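Collagen adhesin protein (Enterococcus faecalis, PDB 2Z1P) probably binds collagen as a cell-wall-anchored surface adhesin, its two beta-sandwich domains being thought to close around the ligand in a collagen hug. Local coordinates at residues I38-S43 / F110-K115. Sequence-based numbering, arbitrary orientation.
Sequences IKVSFS and FSFGIK
Ile38 and Phe112 pair antiparallel in the middle of a four-stranded sheet, one of the two facing sheets of the immunoglobulin-like N-terminal domain. Ile38 N bonds to Phe112 O at 3.0 Å. Phe112 N returns the bond to Ile38 O at 3.1 Å. Next along, Val40 N bonds to Phe110 O, while the return bond from Phe110 N to Val40 O is weak.

Ile38 CB lies off-centre over the Phe112 ring, 3.7 Å from Phe112 CE1. CG2 stays by the same rim, near Phe112 CE1 and CZ. The other branch carries the chain on, CG1 to CD1 extended (chi2 -179°), and CD1 ends 3.7 Å from Ile114 CG2 while still touching Phe112 CZ.

Val40 CB sits over the face of the Phe110 ring, 4.0 Å from its centroid, with the two side chains pointing the same way. Val40 CG2 also meets the edge of the Phe112 ring. These residues face the domain core, where Val92 of strand 91-95 touches both Phe110 and Phe112. On the other face of the sheet, Lys39 passes its CG 3.6 Å from Ser111 OG. At the far end Phe42 and Phe110 meet edge to edge, Phe42 CE2 lying 3.9 Å from Phe110 CD2.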
loop_
_atom_site.group_PDB
_atom_site.type_symbol
_atom_site.label_atom_id
_atom_site.label_comp_id
_atom_site.label_asym_id
_atom_site.label_seq_id
_atom_site.Cartn_x
_atom_site.Cartn_y
_atom_site.Cartn_z
ATOM N N ILE A 38 6.908 7.526 8.428
ATOM C CA ILE A 38 7.379 8.440 9.459
ATOM C C ILE A 38 8.900 8.367 9.333
ATOM O O ILE A 38 9.479 7.274 9.334
ATOM C CB ILE A 38 6.927 7.981 10.871
ATOM C CG1 ILE A 38 5.403 7.895 10.919
ATOM C CG2 ILE A 38 7.412 8.957 11.932
ATOM C CD1 ILE A 38 4.867 7.492 12.247
ATOM N N LYS A 39 9.542 9.524 9.200
ATOM C CA LYS A 39 10.992 9.567 9.041
ATOM C C LYS A 39 11.721 10.166 10.244
ATOM O O LYS A 39 11.526 11.334 10.574
ATOM C CB LYS A 39 11.326 10.371 7.797
ATOM C CG LYS A 39 12.786 10.421 7.478
ATOM C CD LYS A 39 12.998 11.445 6.421
ATOM C CE LYS A 39 14.402 11.422 5.962
ATOM N NZ LYS A 39 14.596 12.522 4.997
ATOM N N VAL A 40 12.567 9.363 10.885
ATOM C CA VAL A 40 13.329 9.821 12.045
ATOM C C VAL A 40 14.799 10.087 11.695
ATOM O O VAL A 40 15.560 9.157 11.451
ATOM C CB VAL A 40 13.302 8.783 13.190
ATOM C CG1 VAL A 40 13.944 9.392 14.444
ATOM C CG2 VAL A 40 11.883 8.315 13.456
ATOM N N SER A 41 15.198 11.354 11.674
ATOM C CA SER A 41 16.576 11.708 11.366
ATOM C C SER A 41 17.366 11.869 12.670
ATOM O O SER A 41 16.791 12.215 13.700
ATOM C CB SER A 41 16.605 13.018 10.583
ATOM O OG SER A 41 15.797 12.936 9.424
ATOM N N PHE A 42 18.671 11.610 12.644
ATOM C CA PHE A 42 19.481 11.765 13.851
ATOM C C PHE A 42 20.873 12.279 13.533
ATOM O O PHE A 42 21.405 12.037 12.449
ATOM C CB PHE A 42 19.576 10.447 14.613
ATOM C CG PHE A 42 20.022 9.303 13.771
ATOM C CD1 PHE A 42 21.294 9.288 13.209
ATOM C CD2 PHE A 42 19.158 8.241 13.517
ATOM C CE1 PHE A 42 21.704 8.238 12.407
ATOM C CE2 PHE A 42 19.557 7.180 12.715
ATOM C CZ PHE A 42 20.834 7.180 12.158
ATOM N N SER A 43 21.454 12.993 14.495
ATOM C CA SER A 43 22.787 13.583 14.355
ATOM C C SER A 43 23.575 13.451 15.654
ATOM O O SER A 43 23.008 13.485 16.752
ATOM C CB SER A 43 22.688 15.074 14.003
ATOM O OG SER A 43 21.925 15.288 12.827
ATOM N N PHE A 110 16.001 7.140 9.192
ATOM C CA PHE A 110 15.362 5.860 8.960
ATOM C C PHE A 110 13.859 6.048 8.954
ATOM O O PHE A 110 13.294 6.638 9.870
ATOM C CB PHE A 110 15.817 4.815 10.001
ATOM C CG PHE A 110 15.252 5.002 11.389
ATOM C CD1 PHE A 110 13.944 4.625 11.686
ATOM C CD2 PHE A 110 16.059 5.469 12.428
ATOM C CE1 PHE A 110 13.447 4.701 13.000
ATOM C CE2 PHE A 110 15.569 5.550 13.745
ATOM C CZ PHE A 110 14.262 5.162 14.027
ATOM N N SER A 111 13.230 5.590 7.877
ATOM C CA SER A 111 11.787 5.690 7.720
ATOM C C SER A 111 11.172 4.331 8.019
ATOM O O SER A 111 11.788 3.296 7.746
ATOM C CB SER A 111 11.427 6.076 6.283
ATOM O OG SER A 111 12.141 7.222 5.864
ATOM N N PHE A 112 9.976 4.341 8.607
ATOM C CA PHE A 112 9.241 3.116 8.889
ATOM C C PHE A 112 7.770 3.416 8.591
ATOM O O PHE A 112 7.368 4.583 8.537
ATOM C CB PHE A 112 9.440 2.631 10.336
ATOM C CG PHE A 112 8.875 3.543 11.384
ATOM C CD1 PHE A 112 9.533 4.715 11.741
ATOM C CD2 PHE A 112 7.693 3.211 12.043
ATOM C CE1 PHE A 112 9.020 5.553 12.751
ATOM C CE2 PHE A 112 7.175 4.038 13.050
ATOM C CZ PHE A 112 7.840 5.211 13.405
ATOM N N GLY A 113 6.982 2.366 8.363
ATOM C CA GLY A 113 5.585 2.555 8.031
ATOM C C GLY A 113 4.633 2.202 9.137
ATOM O O GLY A 113 4.895 1.289 9.918
ATOM N N ILE A 114 3.535 2.953 9.209
ATOM C CA ILE A 114 2.491 2.733 10.203
ATOM C C ILE A 114 1.193 2.683 9.434
ATOM O O ILE A 114 1.146 3.007 8.246
ATOM C CB ILE A 114 2.361 3.905 11.243
ATOM C CG1 ILE A 114 2.045 5.216 10.526
ATOM C CG2 ILE A 114 3.612 4.050 12.075
ATOM C CD1 ILE A 114 0.566 5.515 10.462
ATOM N N LYS A 115 0.144 2.265 10.120
ATOM C CA LYS A 115 -1.177 2.209 9.533
ATOM C C LYS A 115 -2.081 2.770 10.604
ATOM O O LYS A 115 -2.121 2.256 11.718
ATOM C CB LYS A 115 -1.575 0.776 9.165
ATOM C CG LYS A 115 -1.637 -0.233 10.289
ATOM C CD LYS A 115 -2.225 -1.518 9.725
ATOM C CE LYS A 115 -2.575 -2.545 10.794
ATOM N NZ LYS A 115 -1.375 -3.193 11.374
#